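Lipoprotein (Colwellia psychrerythraea, PDB 3O0Y) is of unknown function, but its DUF885 family belongs to a clan of metallopeptidases, so a peptidase-like role is possible though unproven. Local coordinates at residues T381-Q385 with N451-A455; Q403-P407 with H444-I448. One frame throughout, in Å; residues are numbered along the deposited sequence.

Overall arrangement
Both interactions are made with helix 444-452: interaction 2 sits at its N-terminal end and interaction 1 where the chain leaves it, their centres about 11 Å apart. Interaction 2 lies about 10 Å from the centre of the chain, joins strand 403-405 to the helix, and relies on aromatic and aliphatic packing around one tyrosine–histidine hydrogen bond. Interaction 1, about 19 Å from that centre and nearer the surface, though still partly buried, joins a loop to the helix's C-terminal part through a carboxylate that takes two hydrogen bonds from Ser383, two waters, and Tyr384 on Leu452. The two meet directly: Tyr384 O accepts a probable hydrogen bond from His445 NE2 (2.9 Å), and Tyr384 packs on Pro407.

Interaction 1 of 2, residues T381-Q385 with N451-A455; sequences TPSYQ and NLDQA
This is a mainly polar contact, with one CH-pi and apolar packing, between the loop leading into strand 387-390 and the C-terminal part of helix 444-452 with the turn after it. Pro382 is in register with Asp453 (CA atoms 6.8 Å apart). Pro382 is extended (psi 160°), Ser383 (-83°/12°) bends the chain and turns its N and OG to the carboxylate, and Tyr384 is extended again. Asp453 grips Ser383 with both oxygens: Ser383 N donates to Asp453 OD2 (2.8 Å) and Ser383 OG, in the p rotamer, to Asp453 OD1 (2.6 Å). One water donates to Asp453 OD2 (2.8 Å) and weakly to Thr381 O (3.4 Å); another links Tyr384 OH (2.8 Å) to Asp453 OD1 (2.9 Å). Tyr384 (chi1 m) presents a ring face to Leu452 CD1, 4.2 Å from the ring centroid. An inverse gamma turn centred on Gln454 follows. The contact ties sheet entry to helix exit: Tyr384 OH also hydrogen-bonds Val409 O, and Pro382 packs on Trp446 and Ala449.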
ATOM      1  N   THR A 381     -14.106   7.652  17.402  1.00  9.44           N
ATOM      2  CA  THR A 381     -13.607   8.529  16.327  1.00  7.56           C
ATOM      3  C   THR A 381     -12.119   8.725  16.480  1.00  8.17           C
ATOM      4  O   THR A 381     -11.644   9.109  17.558  1.00 10.45           O
ATOM      5  CB  THR A 381     -14.296   9.909  16.353  1.00 10.56           C
ATOM      6  OG1 THR A 381     -15.702   9.704  16.198  1.00 13.20           O
ATOM      7  CG2 THR A 381     -13.764  10.802  15.240  1.00  8.01           C
ATOM      8  N   PRO A 382     -11.383   8.490  15.411  1.00  7.37           N
ATOM      9  CA  PRO A 382      -9.936   8.664  15.522  1.00  8.07           C
ATOM     10  C   PRO A 382      -9.572  10.152  15.602  1.00  8.14           C
ATOM     11  O   PRO A 382     -10.375  10.996  15.221  1.00  7.98           O
ATOM     12  CB  PRO A 382      -9.406   8.086  14.247  1.00 10.17           C
ATOM     13  CG  PRO A 382     -10.543   8.077  13.306  1.00 10.88           C
ATOM     14  CD  PRO A 382     -11.781   7.954  14.091  1.00  8.98           C
ATOM     15  N   SER A 383      -8.380  10.467  16.109  1.00  6.62           N
ATOM     16  CA  SER A 383      -7.979  11.861  16.344  1.00  6.96           C
ATOM     17  C   SER A 383      -7.407  12.601  15.093  1.00  9.23           C
ATOM     18  O   SER A 383      -6.881  13.725  15.231  1.00  9.02           O
ATOM     19  CB  SER A 383      -6.904  11.921  17.423  1.00  8.42           C
ATOM     20  OG  SER A 383      -5.692  11.352  16.924  1.00  6.65           O
ATOM     21  N   TYR A 384      -7.548  12.016  13.903  1.00  8.94           N
ATOM     22  CA  TYR A 384      -7.036  12.538  12.657  1.00  7.13           C
ATOM     23  C   TYR A 384      -8.177  12.691  11.653  1.00  9.54           C
ATOM     24  O   TYR A 384      -9.053  11.854  11.637  1.00  7.92           O
ATOM     25  CB  TYR A 384      -6.014  11.596  12.031  1.00  7.58           C
ATOM     26  CG  TYR A 384      -4.885  11.212  12.905  1.00  9.04           C
ATOM     27  CD1 TYR A 384      -3.614  11.810  12.758  1.00  7.70           C
ATOM     28  CD2 TYR A 384      -4.984  10.123  13.765  1.00  7.60           C
ATOM     29  CE1 TYR A 384      -2.557  11.388  13.538  1.00  8.28           C
ATOM     30  CE2 TYR A 384      -3.895   9.707  14.557  1.00  7.50           C
ATOM     31  CZ  TYR A 384      -2.700  10.373  14.428  1.00  7.48           C
ATOM     32  OH  TYR A 384      -1.605   9.964  15.139  1.00  8.37           O
ATOM     33  N   GLN A 385      -8.218  13.837  10.966  1.00 10.91           N
ATOM     34  CA  GLN A 385      -9.274  14.084   9.998  1.00 12.65           C
ATOM     35  C   GLN A 385      -8.676  13.921   8.617  1.00 14.83           C
ATOM     36  O   GLN A 385      -7.683  14.549   8.320  1.00 14.86           O
ATOM     37  CB  GLN A 385      -9.834  15.504  10.129  1.00 17.13           C
ATOM     38  CG  GLN A 385     -10.883  15.627  11.225  1.00 25.48           C
ATOM     39  CD  GLN A 385     -12.031  16.610  10.850  1.00 40.53           C
ATOM     40  OE1 GLN A 385     -11.872  17.533   9.998  1.00 45.67           O
ATOM     41  NE2 GLN A 385     -13.192  16.413  11.487  1.00 44.73           N
ATOM     42  N   ASN A 451      -5.568   2.926  14.459  1.00  5.38           N
ATOM     43  CA  ASN A 451      -4.415   2.156  14.873  1.00  5.30           C
ATOM     44  C   ASN A 451      -3.326   3.092  15.407  1.00  6.17           C
ATOM     45  O   ASN A 451      -2.731   2.774  16.448  1.00  6.32           O
ATOM     46  CB  ASN A 451      -3.869   1.391  13.715  1.00  4.91           C
ATOM     47  CG  ASN A 451      -2.926   0.278  14.123  1.00  9.27           C
ATOM     48  OD1 ASN A 451      -2.485   0.150  15.311  1.00 11.38           O
ATOM     49  ND2 ASN A 451      -2.585  -0.534  13.158  1.00  5.69           N
ATOM     50  N   LEU A 452      -3.138   4.259  14.760  1.00  5.80           N
ATOM     51  CA  LEU A 452      -2.137   5.191  15.254  1.00  6.82           C
ATOM     52  C   LEU A 452      -2.469   5.694  16.635  1.00  8.09           C
ATOM     53  O   LEU A 452      -1.575   5.861  17.487  1.00  8.30           O
ATOM     54  CB  LEU A 452      -2.040   6.387  14.335  1.00  8.72           C
ATOM     55  CG  LEU A 452      -1.352   6.176  13.035  1.00  8.49           C
ATOM     56  CD1 LEU A 452      -1.556   7.507  12.147  1.00  9.76           C
ATOM     57  CD2 LEU A 452       0.147   5.766  13.167  1.00 12.05           C
ATOM     58  N   ASP A 453      -3.778   5.855  16.928  1.00  6.26           N
ATOM     59  CA  ASP A 453      -4.204   6.302  18.223  1.00  6.48           C
ATOM     60  C   ASP A 453      -3.968   5.303  19.426  1.00  7.69           C
ATOM     61  O   ASP A 453      -4.128   5.704  20.604  1.00  7.60           O
ATOM     62  CB  ASP A 453      -5.677   6.651  18.228  1.00  5.90           C
ATOM     63  CG  ASP A 453      -6.005   8.021  17.667  1.00  7.85           C
ATOM     64  OD1 ASP A 453      -5.161   8.944  17.648  1.00  7.91           O
ATOM     65  OD2 ASP A 453      -7.200   8.141  17.199  1.00  9.12           O
ATOM     66  N   GLN A 454      -3.616   4.056  19.146  1.00  6.33           N
ATOM     67  CA  GLN A 454      -3.334   3.073  20.182  1.00  6.19           C
ATOM     68  C   GLN A 454      -1.977   3.240  20.797  1.00  7.56           C
ATOM     69  O   GLN A 454      -1.048   2.434  20.625  1.00  7.57           O
ATOM     70  CB  GLN A 454      -3.616   1.645  19.682  1.00  7.71           C
ATOM     71  CG  GLN A 454      -4.996   1.496  18.992  1.00  6.47           C
ATOM     72  CD  GLN A 454      -6.166   2.087  19.772  1.00  8.33           C
ATOM     73  OE1 GLN A 454      -6.899   2.948  19.227  1.00 10.85           O
ATOM     74  NE2 GLN A 454      -6.304   1.720  21.004  1.00  6.70           N
ATOM     75  N   ALA A 455      -1.822   4.334  21.511  1.00  7.28           N
ATOM     76  CA  ALA A 455      -0.510   4.768  21.883  1.00  9.79           C
ATOM     77  C   ALA A 455       0.110   3.894  22.969  1.00 11.48           C
ATOM     78  O   ALA A 455       1.330   4.027  23.224  1.00 13.30           O
ATOM     79  CB  ALA A 455      -0.568   6.228  22.409  1.00 11.46           C
TER
HETATM   80  O   HOH W   1      -9.139   7.244  18.974  1.00 19.86           O
HETATM   81  O   HOH W   2      -2.298   9.235  17.716  1.00  9.31           O

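Interaction 2 of 2, residues Q403-P407 with H444-I448; sequences QYTSP and HHWQI
Strand 403-405 and helix 444-448 run side by side in nearly the same direction, their axes 9.2 Å apart at closest approach and crossing at -27°. Tyr404 is in register with His444 (CA atoms 6.8 Å apart) and Ser406 with Ile448 (6.9 Å), about one helical turn further on, where Ile448 N donates to His444 O (2.8 Å). The strand is extended, and Gln403 and Thr405 direct their CA-to-CB bonds away from the helix while Tyr404 points toward it.

One hydrogen bond links the segments, Tyr404 OH to His445 ND1 (2.7 Å). Tyr404 and His445 both adopt chi1 t, which brings the hydroxyl to the edge of the imidazole; the rings meet rim to rim, centroids 5.5 Å apart and planes at 68°.

Van der Waals packing does the rest. One face of the Tyr404 ring lies against the helix backbone at His444 C and His445 CA, with Tyr404 CD2 3.7 Å from His444 CB and Tyr404 CE2 3.7 Å from Ile448 CD1. Ile448 CG2 packs on Pro407 CD (4.2 Å) and touches Ser406 OG (3.7 Å), which itself donates to Pro407 O (2.8 Å).

Strand 402-405 is an outer strand of the mixed sheet, so the helix packs on one face of this strand, antiparallel to 416-419. His444 packs against His438 and Glu439 of helix 432-439 and Glu471 of helix 467-483, a cluster consistent with a metallopeptidase-like pocket, as in the clan; its side chain is about 5 Å from a sulfate ion, probably from the crystallisation liquor. Tyr404 also touches Glu439.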
ATOM      1  N   GLN A 403      -5.723   6.487  -3.814  1.00  7.74           N
ATOM      2  CA  GLN A 403      -4.730   5.930  -2.879  1.00  9.57           C
ATOM      3  C   GLN A 403      -4.973   6.651  -1.572  1.00  8.75           C
ATOM      4  O   GLN A 403      -5.523   7.744  -1.554  1.00 11.69           O
ATOM      5  CB  GLN A 403      -3.340   6.244  -3.398  1.00 11.31           C
ATOM      6  CG  GLN A 403      -2.225   5.678  -2.578  1.00 18.22           C
ATOM      7  CD  GLN A 403      -0.947   5.716  -3.364  1.00 29.92           C
ATOM      8  OE1 GLN A 403      -0.547   6.768  -3.849  1.00 33.47           O
ATOM      9  NE2 GLN A 403      -0.381   4.537  -3.615  1.00 37.84           N
ATOM     10  N   TYR A 404      -4.531   6.065  -0.481  1.00  7.72           N
ATOM     11  CA  TYR A 404      -4.599   6.726   0.811  1.00  6.75           C
ATOM     12  C   TYR A 404      -3.177   6.739   1.338  1.00  9.16           C
ATOM     13  O   TYR A 404      -2.479   5.701   1.298  1.00  8.03           O
ATOM     14  CB  TYR A 404      -5.483   5.965   1.813  1.00  7.44           C
ATOM     15  CG  TYR A 404      -5.436   6.558   3.195  1.00  5.98           C
ATOM     16  CD1 TYR A 404      -6.072   7.703   3.482  1.00  9.45           C
ATOM     17  CD2 TYR A 404      -4.690   5.974   4.205  1.00  5.67           C
ATOM     18  CE1 TYR A 404      -6.009   8.258   4.747  1.00  6.21           C
ATOM     19  CE2 TYR A 404      -4.620   6.497   5.450  1.00  4.94           C
ATOM     20  CZ  TYR A 404      -5.224   7.651   5.725  1.00  7.47           C
ATOM     21  OH  TYR A 404      -5.147   8.195   6.971  1.00  8.27           O
ATOM     22  N   THR A 405      -2.760   7.893   1.820  1.00  7.94           N
ATOM     23  CA  THR A 405      -1.490   8.030   2.598  1.00  8.49           C
ATOM     24  C   THR A 405      -1.721   8.385   4.027  1.00  8.18           C
ATOM     25  O   THR A 405      -2.587   9.190   4.325  1.00  9.07           O
ATOM     26  CB  THR A 405      -0.536   9.043   1.945  1.00  9.07           C
ATOM     27  OG1 THR A 405      -1.194  10.302   1.764  1.00  8.70           O
ATOM     28  CG2 THR A 405      -0.070   8.529   0.566  1.00 12.19           C
ATOM     29  N   SER A 406      -1.033   7.658   4.921  1.00  8.03           N
ATOM     30  CA  SER A 406      -1.229   7.849   6.363  1.00  9.82           C
ATOM     31  C   SER A 406      -0.851   9.253   6.848  1.00  8.67           C
ATOM     32  O   SER A 406       0.016   9.922   6.260  1.00  7.50           O
ATOM     33  CB  SER A 406      -0.372   6.843   7.086  1.00 12.10           C
ATOM     34  OG  SER A 406      -0.293   7.136   8.516  1.00 18.32           O
ATOM     35  N   PRO A 407      -1.520   9.713   7.895  1.00  7.17           N
ATOM     36  CA  PRO A 407      -0.980  10.925   8.557  1.00  7.20           C
ATOM     37  C   PRO A 407       0.421  10.686   9.173  1.00  7.74           C
ATOM     38  O   PRO A 407       0.820   9.567   9.427  1.00  9.34           O
ATOM     39  CB  PRO A 407      -1.953  11.169   9.680  1.00 10.24           C
ATOM     40  CG  PRO A 407      -3.084  10.131   9.520  1.00  8.50           C
ATOM     41  CD  PRO A 407      -2.487   9.021   8.738  1.00  8.25           C
ATOM     42  N   HIS A 444      -9.617   2.877   4.767  1.00  5.88           N
ATOM     43  CA  HIS A 444      -8.239   3.048   5.174  1.00  4.57           C
ATOM     44  C   HIS A 444      -8.018   4.134   6.199  1.00  5.44           C
ATOM     45  O   HIS A 444      -7.300   3.884   7.167  1.00  5.28           O
ATOM     46  CB  HIS A 444      -7.339   3.342   4.001  1.00  4.58           C
ATOM     47  CG  HIS A 444      -7.022   2.171   3.113  1.00  5.83           C
ATOM     48  ND1 HIS A 444      -6.791   0.888   3.597  1.00  8.07           N
ATOM     49  CD2 HIS A 444      -6.866   2.110   1.770  1.00  9.13           C
ATOM     50  CE1 HIS A 444      -6.467   0.106   2.568  1.00  8.97           C
ATOM     51  NE2 HIS A 444      -6.508   0.816   1.455  1.00  9.43           N
ATOM     52  N   HIS A 445      -8.567   5.325   6.018  1.00  5.43           N
ATOM     53  CA  HIS A 445      -8.304   6.416   6.959  1.00  5.66           C
ATOM     54  C   HIS A 445      -8.818   6.066   8.362  1.00  6.16           C
ATOM     55  O   HIS A 445      -8.106   6.179   9.379  1.00  6.95           O
ATOM     56  CB  HIS A 445      -8.902   7.746   6.486  1.00  6.94           C
ATOM     57  CG  HIS A 445      -8.712   8.828   7.513  1.00  6.13           C
ATOM     58  ND1 HIS A 445      -7.462   9.363   7.753  1.00  6.07           N
ATOM     59  CD2 HIS A 445      -9.538   9.323   8.478  1.00  7.87           C
ATOM     60  CE1 HIS A 445      -7.549  10.216   8.779  1.00  6.84           C
ATOM     61  NE2 HIS A 445      -8.794  10.198   9.259  1.00  6.36           N
ATOM     62  N   TRP A 446     -10.058   5.589   8.450  1.00  5.01           N
ATOM     63  CA  TRP A 446     -10.652   5.323   9.726  1.00  6.90           C
ATOM     64  C   TRP A 446      -9.783   4.266  10.465  1.00  6.96           C
ATOM     65  O   TRP A 446      -9.482   4.423  11.646  1.00  5.68           O
ATOM     66  CB  TRP A 446     -12.100   4.878   9.565  1.00  7.31           C
ATOM     67  CG  TRP A 446     -12.935   4.966  10.820  1.00  3.80           C
ATOM     68  CD1 TRP A 446     -13.319   3.925  11.627  1.00  3.50           C
ATOM     69  CD2 TRP A 446     -13.584   6.123  11.327  1.00  4.81           C
ATOM     70  NE1 TRP A 446     -14.149   4.374  12.602  1.00  5.50           N
ATOM     71  CE2 TRP A 446     -14.319   5.717  12.461  1.00  3.92           C
ATOM     72  CE3 TRP A 446     -13.614   7.465  10.932  1.00  5.08           C
ATOM     73  CZ2 TRP A 446     -15.082   6.596  13.211  1.00  5.66           C
ATOM     74  CZ3 TRP A 446     -14.371   8.318  11.678  1.00  5.44           C
ATOM     75  CH2 TRP A 446     -15.142   7.886  12.763  1.00  5.39           C
ATOM     76  N   GLN A 447      -9.389   3.233   9.748  1.00  5.63           N
ATOM     77  CA  GLN A 447      -8.656   2.107  10.343  1.00  7.03           C
ATOM     78  C   GLN A 447      -7.261   2.514  10.726  1.00  6.34           C
ATOM     79  O   GLN A 447      -6.871   2.354  11.912  1.00  5.97           O
ATOM     80  CB  GLN A 447      -8.657   0.916   9.414  1.00  5.43           C
ATOM     81  CG  GLN A 447      -7.886  -0.286   9.855  1.00  5.02           C
ATOM     82  CD  GLN A 447      -6.444  -0.199   9.483  1.00  6.05           C
ATOM     83  OE1 GLN A 447      -6.094  -0.240   8.315  1.00  9.40           O
ATOM     84  NE2 GLN A 447      -5.558  -0.244  10.527  1.00  5.95           N
ATOM     85  N   ILE A 448      -6.551   3.113   9.777  1.00  5.91           N
ATOM     86  CA  ILE A 448      -5.127   3.515  10.047  1.00  6.03           C
ATOM     87  C   ILE A 448      -5.020   4.556  11.169  1.00  6.45           C
ATOM     88  O   ILE A 448      -4.189   4.479  12.050  1.00  6.74           O
ATOM     89  CB  ILE A 448      -4.475   3.988   8.748  1.00  6.52           C
ATOM     90  CG1 ILE A 448      -4.172   2.760   7.896  1.00 10.33           C
ATOM     91  CG2 ILE A 448      -3.189   4.850   8.966  1.00  6.86           C
ATOM     92  CD1 ILE A 448      -3.819   3.056   6.486  1.00 14.44           C
TER